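Local coordinates for protein pectate lyase/Amb allergen (Acidovorax citrulli, PDB 4HWV) that probably cleaves pectate in a calcium-dependent manner as a secreted family 1 polysaccharide lyase, and holds a bound calcium ion, at residues V281-H286 with F304-T309; D310-D315 with V341-V346; A190-I195 with A232-V237; D299-F304 with L334-A339. One frame throughout, in Å; residues are numbered along the deposited sequence.

In the fold
All four contacts belong to the right-handed parallel beta-helix of the lyase. Contacts 1 and 4 are the most central, each about 9 Å from the centre of the chain to its own centre; they share Phe304 and strand 302-306. Contact 1 binds the calcium ion through Asp282, and contact 4 lies near it. Contact 1 is the more buried, whereas contact 4 mixes a backbone ladder with charged side chains and waters. Contact 3 pairs two earlier coils at a corner, apolar on one face and polar at the turn, and meets contact 1 through neighbouring strands 229-234 and 281-283. Contact 2, farther out, ties two loops together by side chains; its Arg342 also reaches back to Gly307 of contact 1.

Contact 1: V281-H286 with F304-T309; sequences VDVTRH and FLIGGT. With CA (calcium ion), chain C.
Val283 and Ile306 form a single beta bridge between successive coils of the right-handed parallel beta-helix, the fold of polysaccharide lyase family 1, next to the bound calcium ion. Backbone bonds flank it: Val283 N donates to Leu305 O at 2.9 Å, and Gly307 N to Val283 O at 2.8 Å. Ahead of the bridge a side chain takes over. Leu305 N gives its hydrogen to Asp282 OD1 at 2.9 Å, nearly straight at 164° but arriving from above the carboxylate plane. Val281 O, buried here, has no hydrogen-bond partner in the model; it rests in the plane of the Phe304 ring at its edge, 3.3 Å from CD1, and faces the CA-H of Phe304.

The metal employs the other carboxylate oxygen: Asp282 OD2 binds calcium at 2.2 Å, alongside Asp227, Asp278 and waters. Chi1 of -74° sets Asp282 CG beside its own backbone N; the carboxylate then divides its oxygens between ion and neighbouring coil, and the N-H of Leu305 helps fix the rotation of a first-shell ligand. Leu305 CB also lies close against the carboxylate.

Apolar contacts fill in the other face of the strands. Val283 and Ile306 lie side by side, with Val283 CB 3.8 Å from CD1 in one of the two conformers of Ile306, so this contact is not certain. Past the bridge one water accepts from both Arg285 N and Gly308 N, at 3.0 Å each.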
loop_
_atom_site.group_PDB
_atom_site.type_symbol
_atom_site.label_atom_id
_atom_site.label_comp_id
_atom_site.label_asym_id
_atom_site.label_seq_id
_atom_site.Cartn_x
_atom_site.Cartn_y
_atom_site.Cartn_z
ATOM N N VAL A 281 -13.717 11.099 6.141
ATOM C CA VAL A 281 -14.951 11.844 5.903
ATOM C C VAL A 281 -15.020 12.949 6.948
ATOM O O VAL A 281 -15.112 12.669 8.145
ATOM C CB VAL A 281 -16.228 10.975 5.983
ATOM C CG1 VAL A 281 -17.443 11.839 5.636
ATOM C CG2 VAL A 281 -16.129 9.759 5.054
ATOM N N ASP A 282 -14.959 14.199 6.490
ATOM C CA ASP A 282 -15.055 15.353 7.380
ATOM C C ASP A 282 -16.398 16.022 7.154
ATOM O O ASP A 282 -16.831 16.181 6.008
ATOM C CB ASP A 282 -13.926 16.356 7.122
ATOM C CG ASP A 282 -12.578 15.882 7.638
ATOM O OD1 ASP A 282 -12.488 14.866 8.366
ATOM O OD2 ASP A 282 -11.578 16.555 7.302
ATOM N N VAL A 283 -17.048 16.419 8.239
ATOM C CA VAL A 283 -18.345 17.099 8.171
ATOM C C VAL A 283 -18.158 18.422 8.878
ATOM O O VAL A 283 -17.883 18.452 10.074
ATOM C CB VAL A 283 -19.470 16.274 8.857
ATOM C CG1 VAL A 283 -20.810 16.967 8.681
ATOM C CG2 VAL A 283 -19.503 14.841 8.318
ATOM N N THR A 284 -18.265 19.515 8.133
ATOM C CA THR A 284 -17.958 20.841 8.676
ATOM C C THR A 284 -19.007 21.836 8.187
ATOM O O THR A 284 -19.870 21.493 7.378
ATOM C CB THR A 284 -16.560 21.313 8.223
ATOM O OG1 THR A 284 -16.537 21.390 6.793
ATOM C CG2 THR A 284 -15.465 20.363 8.710
ATOM N N ARG A 285 -18.937 23.064 8.701
ATOM C CA ARG A 285 -19.777 24.158 8.226
ATOM C C ARG A 285 -21.259 23.804 8.258
ATOM O O ARG A 285 -21.822 23.624 9.335
ATOM C CB ARG A 285 -19.310 24.622 6.846
ATOM C CG ARG A 285 -17.983 25.371 6.953
ATOM C CD ARG A 285 -17.390 25.776 5.608
ATOM N NE ARG A 285 -16.172 26.556 5.823
ATOM C CZ ARG A 285 -16.182 27.877 5.952
ATOM N NH1 ARG A 285 -17.329 28.517 5.821
ATOM N NH2 ARG A 285 -15.064 28.551 6.179
ATOM N N HIS A 286 -21.892 23.667 7.092
ATOM C CA HIS A 286 -23.330 23.371 7.046
ATOM C C HIS A 286 -23.658 21.934 6.663
ATOM O O HIS A 286 -24.776 21.626 6.292
ATOM C CB HIS A 286 -24.079 24.368 6.164
ATOM C CG HIS A 286 -24.196 25.728 6.776
ATOM N ND1 HIS A 286 -25.123 26.653 6.355
ATOM C CD2 HIS A 286 -23.507 26.322 7.783
ATOM C CE1 HIS A 286 -24.998 27.759 7.066
ATOM N NE2 HIS A 286 -24.027 27.583 7.942
ATOM N N PHE A 304 -12.196 11.458 11.203
ATOM C CA PHE A 304 -13.438 12.221 11.047
ATOM C C PHE A 304 -13.385 13.525 11.833
ATOM O O PHE A 304 -13.461 13.515 13.066
ATOM C CB PHE A 304 -14.650 11.408 11.527
ATOM C CG PHE A 304 -14.658 10.004 11.028
ATOM C CD1 PHE A 304 -14.904 9.741 9.695
ATOM C CD2 PHE A 304 -14.425 8.941 11.890
ATOM C CE1 PHE A 304 -14.897 8.430 9.208
ATOM C CE2 PHE A 304 -14.411 7.640 11.428
ATOM C CZ PHE A 304 -14.653 7.379 10.083
ATOM N N LEU A 305 -13.256 14.636 11.121
ATOM C CA LEU A 305 -13.341 15.944 11.745
ATOM C C LEU A 305 -14.787 16.406 11.621
ATOM O O LEU A 305 -15.278 16.643 10.505
ATOM C CB LEU A 305 -12.424 16.931 11.019
ATOM C CG LEU A 305 -12.327 18.324 11.649
ATOM C CD1 LEU A 305 -11.551 18.263 12.962
ATOM C CD2 LEU A 305 -11.648 19.285 10.699
ATOM N N ILE A 306 -15.494 16.481 12.756
ATOM C CA ILE A 306 -16.863 16.990 12.782
ATOM C C ILE A 306 -16.783 18.392 13.393
ATOM O O ILE A 306 -16.616 18.528 14.606
ATOM C CB ILE A 306 -17.818 16.083 13.613
ATOM C CG1 ILE A 306 -17.702 14.601 13.199
ATOM C CG2 ILE A 306 -19.251 16.583 13.475
ATOM C CD1 ILE A 306 -17.977 14.352 11.718
ATOM N N GLY A 307 -16.847 19.417 12.542
ATOM C CA GLY A 307 -16.654 20.796 12.976
ATOM C C GLY A 307 -15.183 21.181 12.942
ATOM O O GLY A 307 -14.359 20.589 13.650
ATOM N N GLY A 308 -14.837 22.161 12.114
ATOM C CA GLY A 308 -13.452 22.516 11.887
ATOM C C GLY A 308 -12.856 23.622 12.739
ATOM O O GLY A 308 -11.672 23.908 12.573
ATOM N N THR A 309 -13.643 24.259 13.615
ATOM C CA THR A 309 -13.131 25.353 14.426
ATOM C C THR A 309 -13.826 25.502 15.784
ATOM O O THR A 309 -15.020 25.271 15.919
ATOM C CB THR A 309 -13.252 26.702 13.681
ATOM O OG1 THR A 309 -12.775 27.748 14.529
ATOM C CG2 THR A 309 -14.683 27.003 13.279
HETATM CA CA CA C . -10.826 17.610 5.484
HETATM O O HOH W 1 -16.883 23.832 10.679
HETATM O O HOH W 2 -10.342 19.860 6.810
HETATM O O HOH W 3 -12.807 19.405 5.667
HETATM O O HOH W 4 -10.160 19.148 3.435
#

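Contact 2: D310-D315 with V341-V346; sequences DVPGAD and VRYGMV
Asp310 and Arg342 bring their CA atoms no nearer than 7.1 Å, so the two backbones form no ladder here; two loops of the parallel beta-helix meet, and every bond across the gap uses at least one side chain. The segment 310-315 has no regular structure. On the other side the chain makes a gamma turn at Tyr343, with Gly344 N bonded back to Arg342 O, and the side chains of Arg342 and Tyr343 both set out toward segment 310-315.

Arg342 reaches Asp310 with its chain extended from CG to NE. NE donates to Asp310 OD1 in a salt bridge of 2.8 Å, almost straight at 169°. The oxygen lies in the guanidinium plane, yet is met on its anti side and well out of the carboxylate plane, and the two flat groups stand 68° apart. A water closes a second path between the charges: it donates to Asp310 OD2 at 2.7 Å and accepts from Arg342 NH2 at 3.0 Å. Arg342 NH1 bonds to Gly307 O, so all three nitrogens of the guanidinium are engaged and its rotation is well fixed.

Tyr343 provides the second link. Its OH donates to Asp310 O at 2.7 Å, approaching from 48° above the carbonyl plane. Cys411 of helix 405-414 touches both Tyr343 and Pro312. These two cross at a slant, the Pro312 ring setting its CB 3.3 Å from Tyr343 OH and 4.0 Å from Tyr343 CZ.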
loop_
_atom_site.group_PDB
_atom_site.type_symbol
_atom_site.label_atom_id
_atom_site.label_comp_id
_atom_site.label_asym_id
_atom_site.label_seq_id
_atom_site.Cartn_x
_atom_site.Cartn_y
_atom_site.Cartn_z
ATOM N N ASP A 310 -13.063 25.895 16.802
ATOM C CA ASP A 310 -13.653 26.204 18.105
ATOM C C ASP A 310 -14.483 27.477 18.081
ATOM O O ASP A 310 -15.288 27.701 18.979
ATOM C CB ASP A 310 -12.563 26.404 19.158
ATOM C CG ASP A 310 -11.922 25.111 19.609
ATOM O OD1 ASP A 310 -12.433 24.010 19.287
ATOM O OD2 ASP A 310 -10.918 25.228 20.349
ATOM N N VAL A 311 -14.264 28.344 17.096
ATOM C CA VAL A 311 -14.914 29.651 17.135
ATOM C C VAL A 311 -16.385 29.491 16.743
ATOM O O VAL A 311 -16.680 28.959 15.671
ATOM C CB VAL A 311 -14.242 30.629 16.152
ATOM C CG1 VAL A 311 -14.933 31.979 16.218
ATOM C CG2 VAL A 311 -12.761 30.770 16.448
ATOM N N PRO A 312 -17.313 29.916 17.614
ATOM C CA PRO A 312 -18.730 29.770 17.262
ATOM C C PRO A 312 -19.146 30.769 16.198
ATOM O O PRO A 312 -18.632 31.884 16.137
ATOM C CB PRO A 312 -19.465 30.069 18.577
ATOM C CG PRO A 312 -18.505 30.954 19.364
ATOM C CD PRO A 312 -17.116 30.510 18.950
ATOM N N GLY A 313 -20.084 30.365 15.360
ATOM C CA GLY A 313 -20.575 31.248 14.324
ATOM C C GLY A 313 -21.493 30.510 13.386
ATOM O O GLY A 313 -21.395 29.288 13.225
ATOM N N ALA A 314 -22.391 31.246 12.756
ATOM C CA ALA A 314 -23.395 30.637 11.897
ATOM C C ALA A 314 -22.799 29.874 10.716
ATOM O O ALA A 314 -23.380 28.921 10.239
ATOM C CB ALA A 314 -24.372 31.688 11.382
ATOM N N ASP A 315 -21.637 30.310 10.259
ATOM C CA ASP A 315 -20.970 29.692 9.114
ATOM C C ASP A 315 -20.267 28.382 9.463
ATOM O O ASP A 315 -20.583 27.338 8.906
ATOM C CB ASP A 315 -19.937 30.648 8.500
ATOM C CG ASP A 315 -20.556 31.909 7.935
ATOM O OD1 ASP A 315 -21.132 32.701 8.707
ATOM O OD2 ASP A 315 -20.451 32.131 6.711
ATOM N N VAL A 341 -15.512 15.662 17.713
ATOM C CA VAL A 341 -16.796 16.351 17.571
ATOM C C VAL A 341 -16.861 17.741 18.195
ATOM O O VAL A 341 -16.795 17.888 19.426
ATOM C CB VAL A 341 -17.928 15.498 18.156
ATOM C CG1 VAL A 341 -19.253 16.231 17.985
ATOM C CG2 VAL A 341 -17.939 14.117 17.487
ATOM N N ARG A 342 -16.992 18.754 17.339
ATOM C CA ARG A 342 -17.362 20.114 17.774
ATOM C C ARG A 342 -18.786 20.403 17.327
ATOM O O ARG A 342 -19.187 19.939 16.268
ATOM C CB ARG A 342 -16.487 21.198 17.135
ATOM C CG ARG A 342 -15.015 21.145 17.481
ATOM C CD ARG A 342 -14.304 22.236 16.694
ATOM N NE ARG A 342 -12.909 22.448 17.070
ATOM C CZ ARG A 342 -11.855 22.070 16.355
ATOM N NH1 ARG A 342 -12.003 21.450 15.198
ATOM N NH2 ARG A 342 -10.632 22.355 16.795
ATOM N N TYR A 343 -19.526 21.159 18.145
ATOM C CA TYR A 343 -20.805 21.798 17.776
ATOM C C TYR A 343 -21.978 20.883 17.465
ATOM O O TYR A 343 -23.097 21.249 17.771
ATOM C CB TYR A 343 -20.624 22.891 16.695
ATOM C CG TYR A 343 -19.918 24.086 17.301
ATOM C CD1 TYR A 343 -20.580 24.926 18.205
ATOM C CD2 TYR A 343 -18.568 24.325 17.052
ATOM C CE1 TYR A 343 -19.923 25.984 18.817
ATOM C CE2 TYR A 343 -17.905 25.380 17.661
ATOM C CZ TYR A 343 -18.586 26.195 18.550
ATOM O OH TYR A 343 -17.947 27.239 19.174
ATOM N N GLY A 344 -21.737 19.706 16.886
ATOM C CA GLY A 344 -22.828 18.847 16.448
ATOM C C GLY A 344 -23.364 17.882 17.496
ATOM O O GLY A 344 -22.708 17.590 18.506
ATOM N N MET A 345 -24.572 17.384 17.244
ATOM C CA MET A 345 -25.173 16.294 18.017
ATOM C C MET A 345 -24.836 14.994 17.307
ATOM O O MET A 345 -25.399 14.683 16.257
ATOM C CB MET A 345 -26.682 16.504 18.135
ATOM C CG MET A 345 -26.990 17.842 18.824
ATOM S SD MET A 345 -28.641 18.480 18.508
ATOM C CE MET A 345 -29.493 17.322 19.511
ATOM N N VAL A 346 -23.870 14.266 17.850
ATOM C CA VAL A 346 -23.292 13.112 17.160
ATOM C C VAL A 346 -23.511 11.836 17.972
ATOM O O VAL A 346 -23.182 11.767 19.162
ATOM C CB VAL A 346 -21.800 13.334 16.892
ATOM C CG1 VAL A 346 -21.142 12.098 16.285
ATOM C CG2 VAL A 346 -21.625 14.535 15.970
HETATM O O HOH W 5 -9.398 23.214 19.362
#

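Contact 3: A190-I195 with A232-V237; sequences APVANI and AHASHV
Val192 CG2 presses on Ala234 CB at 3.5 Å, the tightest apolar approach between these two coils of the beta-helix. Val192 holds this methyl between its backbone N and carbonyl carbon, with CG1 anti to the latter (chi1 -59°). Further along the same face, Ile195 CB lies 4.4 Å from Val237 CG2, and Ile195 CD1 only just meets Ala234 CB. Leu185 packs on Ile195, Ala234 and Val237 from this side.

Outward from this row runs a parallel ladder. Val192 N donates to His233 O at 2.9 Å, nearly along the C=O axis; Ser235 N returns a bond to Val192 O at 3.1 Å. Asn194 N then donates to Ser235 O and Ile195 N to His236 O, each at 3.0 Å. Asn194 and His236 both have positive phi, so the two coils turn in step, one corner above the other.

The polar edge lies at that corner. Asn194 ND2 bonds to Asn166 OD1 on the preceding coil, a rung like those of the asparagine ladders of pectate lyases, while Asn194 OD1 accepts from Thr34 N and Gly35 N. In the next coil His236 stacks on Tyr289 and bonds through NE2 to His29 O. Strand 192-198 sits between strands 167-171 and 237-240, and the chain before the corner, strand 229-234, belongs to the sheet in which 182-185 and 281-283 are its neighbours.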
loop_
_atom_site.group_PDB
_atom_site.type_symbol
_atom_site.label_atom_id
_atom_site.label_comp_id
_atom_site.label_asym_id
_atom_site.label_seq_id
_atom_site.Cartn_x
_atom_site.Cartn_y
_atom_site.Cartn_z
ATOM N N ALA A 190 -23.295 26.675 -4.116
ATOM C CA ALA A 190 -24.422 25.808 -4.436
ATOM C C ALA A 190 -24.510 24.633 -3.470
ATOM O O ALA A 190 -24.072 23.521 -3.778
ATOM C CB ALA A 190 -24.334 25.304 -5.892
ATOM N N PRO A 191 -25.084 24.874 -2.287
ATOM C CA PRO A 191 -25.280 23.776 -1.342
ATOM C C PRO A 191 -26.271 22.780 -1.911
ATOM O O PRO A 191 -27.054 23.109 -2.812
ATOM C CB PRO A 191 -25.859 24.480 -0.113
ATOM C CG PRO A 191 -25.395 25.877 -0.234
ATOM C CD PRO A 191 -25.449 26.173 -1.700
ATOM N N VAL A 192 -26.238 21.568 -1.388
ATOM C CA VAL A 192 -26.999 20.465 -1.942
ATOM C C VAL A 192 -27.678 19.671 -0.834
ATOM O O VAL A 192 -27.362 19.813 0.346
ATOM C CB VAL A 192 -26.083 19.487 -2.738
ATOM C CG1 VAL A 192 -25.374 20.235 -3.874
ATOM C CG2 VAL A 192 -25.075 18.807 -1.804
ATOM N N ALA A 193 -28.588 18.795 -1.226
ATOM C CA ALA A 193 -29.198 17.871 -0.288
ATOM C C ALA A 193 -29.414 16.534 -0.961
ATOM O O ALA A 193 -29.533 16.454 -2.190
ATOM C CB ALA A 193 -30.543 18.406 0.207
ATOM N N ASN A 194 -29.491 15.492 -0.136
ATOM C CA ASN A 194 -30.067 14.202 -0.522
ATOM C C ASN A 194 -29.114 13.345 -1.369
ATOM O O ASN A 194 -29.289 13.197 -2.587
ATOM C CB ASN A 194 -31.421 14.387 -1.201
ATOM C CG ASN A 194 -32.153 13.085 -1.320
ATOM O OD1 ASN A 194 -32.003 12.208 -0.451
ATOM N ND2 ASN A 194 -32.962 12.936 -2.378
ATOM N N ILE A 195 -28.102 12.778 -0.712
ATOM C CA ILE A 195 -27.036 12.037 -1.391
ATOM C C ILE A 195 -26.840 10.691 -0.706
ATOM O O ILE A 195 -26.826 10.615 0.532
ATOM C CB ILE A 195 -25.721 12.849 -1.389
ATOM C CG1 ILE A 195 -25.857 14.073 -2.307
ATOM C CG2 ILE A 195 -24.537 11.974 -1.813
ATOM C CD1 ILE A 195 -24.761 15.129 -2.105
ATOM N N ALA A 232 -19.386 19.737 3.638
ATOM C CA ALA A 232 -19.435 21.097 4.181
ATOM C C ALA A 232 -20.707 21.831 3.773
ATOM O O ALA A 232 -21.090 22.807 4.409
ATOM C CB ALA A 232 -18.178 21.900 3.742
ATOM N N HIS A 233 -21.366 21.349 2.721
ATOM C CA HIS A 233 -22.509 22.074 2.136
ATOM C C HIS A 233 -23.570 21.119 1.648
ATOM O O HIS A 233 -24.208 21.368 0.633
ATOM C CB HIS A 233 -22.071 23.009 0.996
ATOM C CG HIS A 233 -21.117 24.066 1.447
ATOM N ND1 HIS A 233 -21.523 25.160 2.183
ATOM C CD2 HIS A 233 -19.771 24.178 1.312
ATOM C CE1 HIS A 233 -20.468 25.903 2.479
ATOM N NE2 HIS A 233 -19.395 25.335 1.953
ATOM N N ALA A 234 -23.767 20.039 2.394
ATOM C CA ALA A 234 -24.812 19.068 2.074
ATOM C C ALA A 234 -25.590 18.693 3.310
ATOM O O ALA A 234 -25.019 18.535 4.387
ATOM C CB ALA A 234 -24.230 17.804 1.446
ATOM N N SER A 235 -26.900 18.541 3.135
ATOM C CA SER A 235 -27.800 18.033 4.166
ATOM C C SER A 235 -28.403 16.727 3.666
ATOM O O SER A 235 -28.733 16.631 2.480
ATOM C CB SER A 235 -28.938 19.026 4.396
ATOM O OG SER A 235 -29.875 18.528 5.335
ATOM N N HIS A 236 -28.596 15.753 4.557
ATOM C CA HIS A 236 -29.257 14.471 4.222
ATOM C C HIS A 236 -28.385 13.594 3.335
ATOM O O HIS A 236 -28.527 13.554 2.106
ATOM C CB HIS A 236 -30.677 14.674 3.691
ATOM C CG HIS A 236 -31.635 15.038 4.766
ATOM N ND1 HIS A 236 -31.887 16.339 5.128
ATOM C CD2 HIS A 236 -32.342 14.267 5.621
ATOM C CE1 HIS A 236 -32.758 16.358 6.121
ATOM N NE2 HIS A 236 -33.039 15.113 6.450
ATOM N N VAL A 237 -27.440 12.940 4.002
ATOM C CA VAL A 237 -26.372 12.199 3.347
ATOM C C VAL A 237 -26.246 10.848 4.032
ATOM O O VAL A 237 -26.099 10.792 5.256
ATOM C CB VAL A 237 -25.016 12.959 3.446
ATOM C CG1 VAL A 237 -23.892 12.133 2.848
ATOM C CG2 VAL A 237 -25.099 14.330 2.756
#

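Contact 4: D299-F304 with L334-A339; sequences DHDKAF and LRQRQA
Asp301 OD1 accepts from Gln336 NE2 at 2.9 Å, on the syn side and nearly straight at 165°. Gln336 gets there with CG between its backbone N and carbonyl carbon (chi1 60°), the chain extended beyond. Arg335 runs alongside Asp301, its CB 3.3 Å from OD1; a water donates to Asp301 OD2 and accepts from Arg335 NE, while Arg335 NH1 bonds to Pro364 O.

Lys302 crosses Arg337 at a slant, laying CD 3.6 Å above the centre of the guanidinium. The like charges at their ends, Lys302 NZ and Arg337 NH2, are 4.5 Å apart, and two waters accept from NZ and weakly from NH2; this should soften the repulsion. Another water links Lys302 O to Arg337 NH1.

A backbone ladder between successive coils of the right-handed parallel beta-helix positions these groups. Arg335 N and Gln336 N donate to His300 O and Asp301 O; in return Ala303 N gives an almost linear bond to Gln336 O at 3.0 Å, and Phe304 N bonds to Arg337 O at 2.8 Å. Apolar contacts back the ladder: Ala303 CB meets Leu334 CD1, and Phe304 CB meets Ala339 CB, which follows a cis peptide. His300, held by Asp246 at ND1, donates from NE2 to Lys302 O.

The side chain of Arg337 lies about 5 Å from those of Asp278 and Asp282, consistent with a place at the active site. Strand 302-306 continues beside strand 340-341, while strand 296-300 lies between strands 243-245 and 330-332.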
loop_
_atom_site.group_PDB
_atom_site.type_symbol
_atom_site.label_atom_id
_atom_site.label_comp_id
_atom_site.label_asym_id
_atom_site.label_seq_id
_atom_site.Cartn_x
_atom_site.Cartn_y
_atom_site.Cartn_z
ATOM N N ASP A 299 -6.738 2.115 8.360
ATOM C CA ASP A 299 -5.398 2.542 7.947
ATOM C C ASP A 299 -5.362 4.012 7.530
ATOM O O ASP A 299 -5.213 4.371 6.358
ATOM C CB ASP A 299 -4.846 1.615 6.865
ATOM C CG ASP A 299 -4.599 0.221 7.401
ATOM O OD1 ASP A 299 -3.697 0.069 8.246
ATOM O OD2 ASP A 299 -5.336 -0.699 7.047
ATOM N N HIS A 300 -5.456 4.866 8.541
ATOM C CA HIS A 300 -5.506 6.296 8.316
ATOM C C HIS A 300 -5.284 6.993 9.646
ATOM O O HIS A 300 -5.584 6.419 10.711
ATOM C CB HIS A 300 -6.873 6.664 7.728
ATOM C CG HIS A 300 -7.038 8.118 7.449
ATOM N ND1 HIS A 300 -6.679 8.689 6.241
ATOM C CD2 HIS A 300 -7.538 9.117 8.212
ATOM C CE1 HIS A 300 -6.936 9.983 6.285
ATOM N NE2 HIS A 300 -7.469 10.266 7.462
ATOM N N ASP A 301 -4.755 8.218 9.600
ATOM C CA ASP A 301 -4.454 8.956 10.817
ATOM C C ASP A 301 -5.706 9.675 11.364
ATOM O O ASP A 301 -6.353 9.178 12.304
ATOM C CB ASP A 301 -3.282 9.923 10.562
ATOM C CG ASP A 301 -2.801 10.597 11.808
ATOM O OD1 ASP A 301 -3.507 10.590 12.834
ATOM O OD2 ASP A 301 -1.685 11.153 11.760
ATOM N N LYS A 302 -6.060 10.821 10.777
ATOM C CA LYS A 302 -7.126 11.671 11.310
ATOM C C LYS A 302 -8.431 11.363 10.591
ATOM O O LYS A 302 -8.683 11.856 9.486
ATOM C CB LYS A 302 -6.748 13.140 11.143
ATOM C CG LYS A 302 -5.466 13.464 11.895
ATOM C CD LYS A 302 -4.925 14.844 11.584
ATOM C CE LYS A 302 -3.574 15.058 12.255
ATOM N NZ LYS A 302 -2.944 16.366 11.899
ATOM N N ALA A 303 -9.279 10.548 11.211
ATOM C CA ALA A 303 -10.398 9.959 10.468
ATOM C C ALA A 303 -11.577 10.904 10.159
ATOM O O ALA A 303 -11.939 11.080 8.985
ATOM C CB ALA A 303 -10.884 8.726 11.192
ATOM N N PHE A 304 -12.196 11.458 11.203
ATOM C CA PHE A 304 -13.438 12.221 11.047
ATOM C C PHE A 304 -13.385 13.525 11.833
ATOM O O PHE A 304 -13.461 13.515 13.066
ATOM C CB PHE A 304 -14.650 11.408 11.527
ATOM C CG PHE A 304 -14.658 10.004 11.028
ATOM C CD1 PHE A 304 -14.904 9.741 9.695
ATOM C CD2 PHE A 304 -14.425 8.941 11.890
ATOM C CE1 PHE A 304 -14.897 8.430 9.208
ATOM C CE2 PHE A 304 -14.411 7.640 11.428
ATOM C CZ PHE A 304 -14.653 7.379 10.083
ATOM N N LEU A 334 -7.039 3.126 12.875
ATOM C CA LEU A 334 -7.165 4.577 12.768
ATOM C C LEU A 334 -6.481 5.196 13.981
ATOM O O LEU A 334 -6.622 4.701 15.113
ATOM C CB LEU A 334 -8.634 5.018 12.733
ATOM C CG LEU A 334 -9.541 4.330 11.709
ATOM C CD1 LEU A 334 -10.975 4.856 11.847
ATOM C CD2 LEU A 334 -9.017 4.563 10.283
ATOM N N ARG A 335 -5.769 6.297 13.762
ATOM C CA ARG A 335 -5.015 6.890 14.860
ATOM C C ARG A 335 -5.821 7.810 15.775
ATOM O O ARG A 335 -5.662 7.763 16.997
ATOM C CB ARG A 335 -3.793 7.633 14.312
ATOM C CG ARG A 335 -2.945 8.324 15.358
ATOM C CD ARG A 335 -1.521 8.478 14.848
ATOM N NE ARG A 335 -0.669 9.303 15.697
ATOM C CZ ARG A 335 -0.013 8.859 16.767
ATOM N NH1 ARG A 335 -0.163 7.601 17.147
ATOM N NH2 ARG A 335 0.770 9.684 17.463
ATOM N N GLN A 336 -6.681 8.649 15.202
ATOM C CA GLN A 336 -7.379 9.657 16.001
ATOM C C GLN A 336 -8.577 10.213 15.247
ATOM O O GLN A 336 -8.851 9.810 14.105
ATOM C CB GLN A 336 -6.428 10.796 16.403
ATOM C CG GLN A 336 -5.821 11.532 15.205
ATOM C CD GLN A 336 -4.767 12.530 15.614
ATOM O OE1 GLN A 336 -5.018 13.387 16.461
ATOM N NE2 GLN A 336 -3.572 12.411 15.029
ATOM N N ARG A 337 -9.290 11.134 15.895
ATOM C CA ARG A 337 -10.524 11.701 15.340
ATOM C C ARG A 337 -11.514 10.607 14.958
ATOM O O ARG A 337 -11.998 10.542 13.823
ATOM C CB ARG A 337 -10.261 12.604 14.135
ATOM C CG ARG A 337 -9.333 13.762 14.417
ATOM C CD ARG A 337 -9.443 14.743 13.245
ATOM N NE ARG A 337 -8.455 15.820 13.307
ATOM C CZ ARG A 337 -8.128 16.597 12.280
ATOM N NH1 ARG A 337 -8.656 16.394 11.076
ATOM N NH2 ARG A 337 -7.259 17.578 12.460
ATOM N N GLN A 338 -11.848 9.752 15.913
ATOM C CA GLN A 338 -12.780 8.678 15.614
ATOM C C GLN A 338 -13.970 8.652 16.590
ATOM O O GLN A 338 -14.164 7.678 17.308
ATOM C CB GLN A 338 -12.053 7.318 15.464
ATOM C CG GLN A 338 -11.135 6.890 16.623
ATOM C CD GLN A 338 -10.149 5.794 16.222
ATOM O OE1 GLN A 338 -10.515 4.796 15.577
ATOM N NE2 GLN A 338 -8.895 5.956 16.626
ATOM N N ALA A 339 -14.803 9.701 16.613
ATOM C CA ALA A 339 -14.735 10.926 15.808
ATOM C C ALA A 339 -14.349 12.105 16.708
ATOM O O ALA A 339 -14.530 12.034 17.935
ATOM C CB ALA A 339 -16.101 11.204 15.151
HETATM O O HOH W 6 -0.551 11.714 14.092
HETATM O O HOH W 7 -10.210 14.290 9.874
HETATM O O HOH W 8 -4.651 17.439 14.272
HETATM O O HOH W 9 -4.727 18.501 10.808
#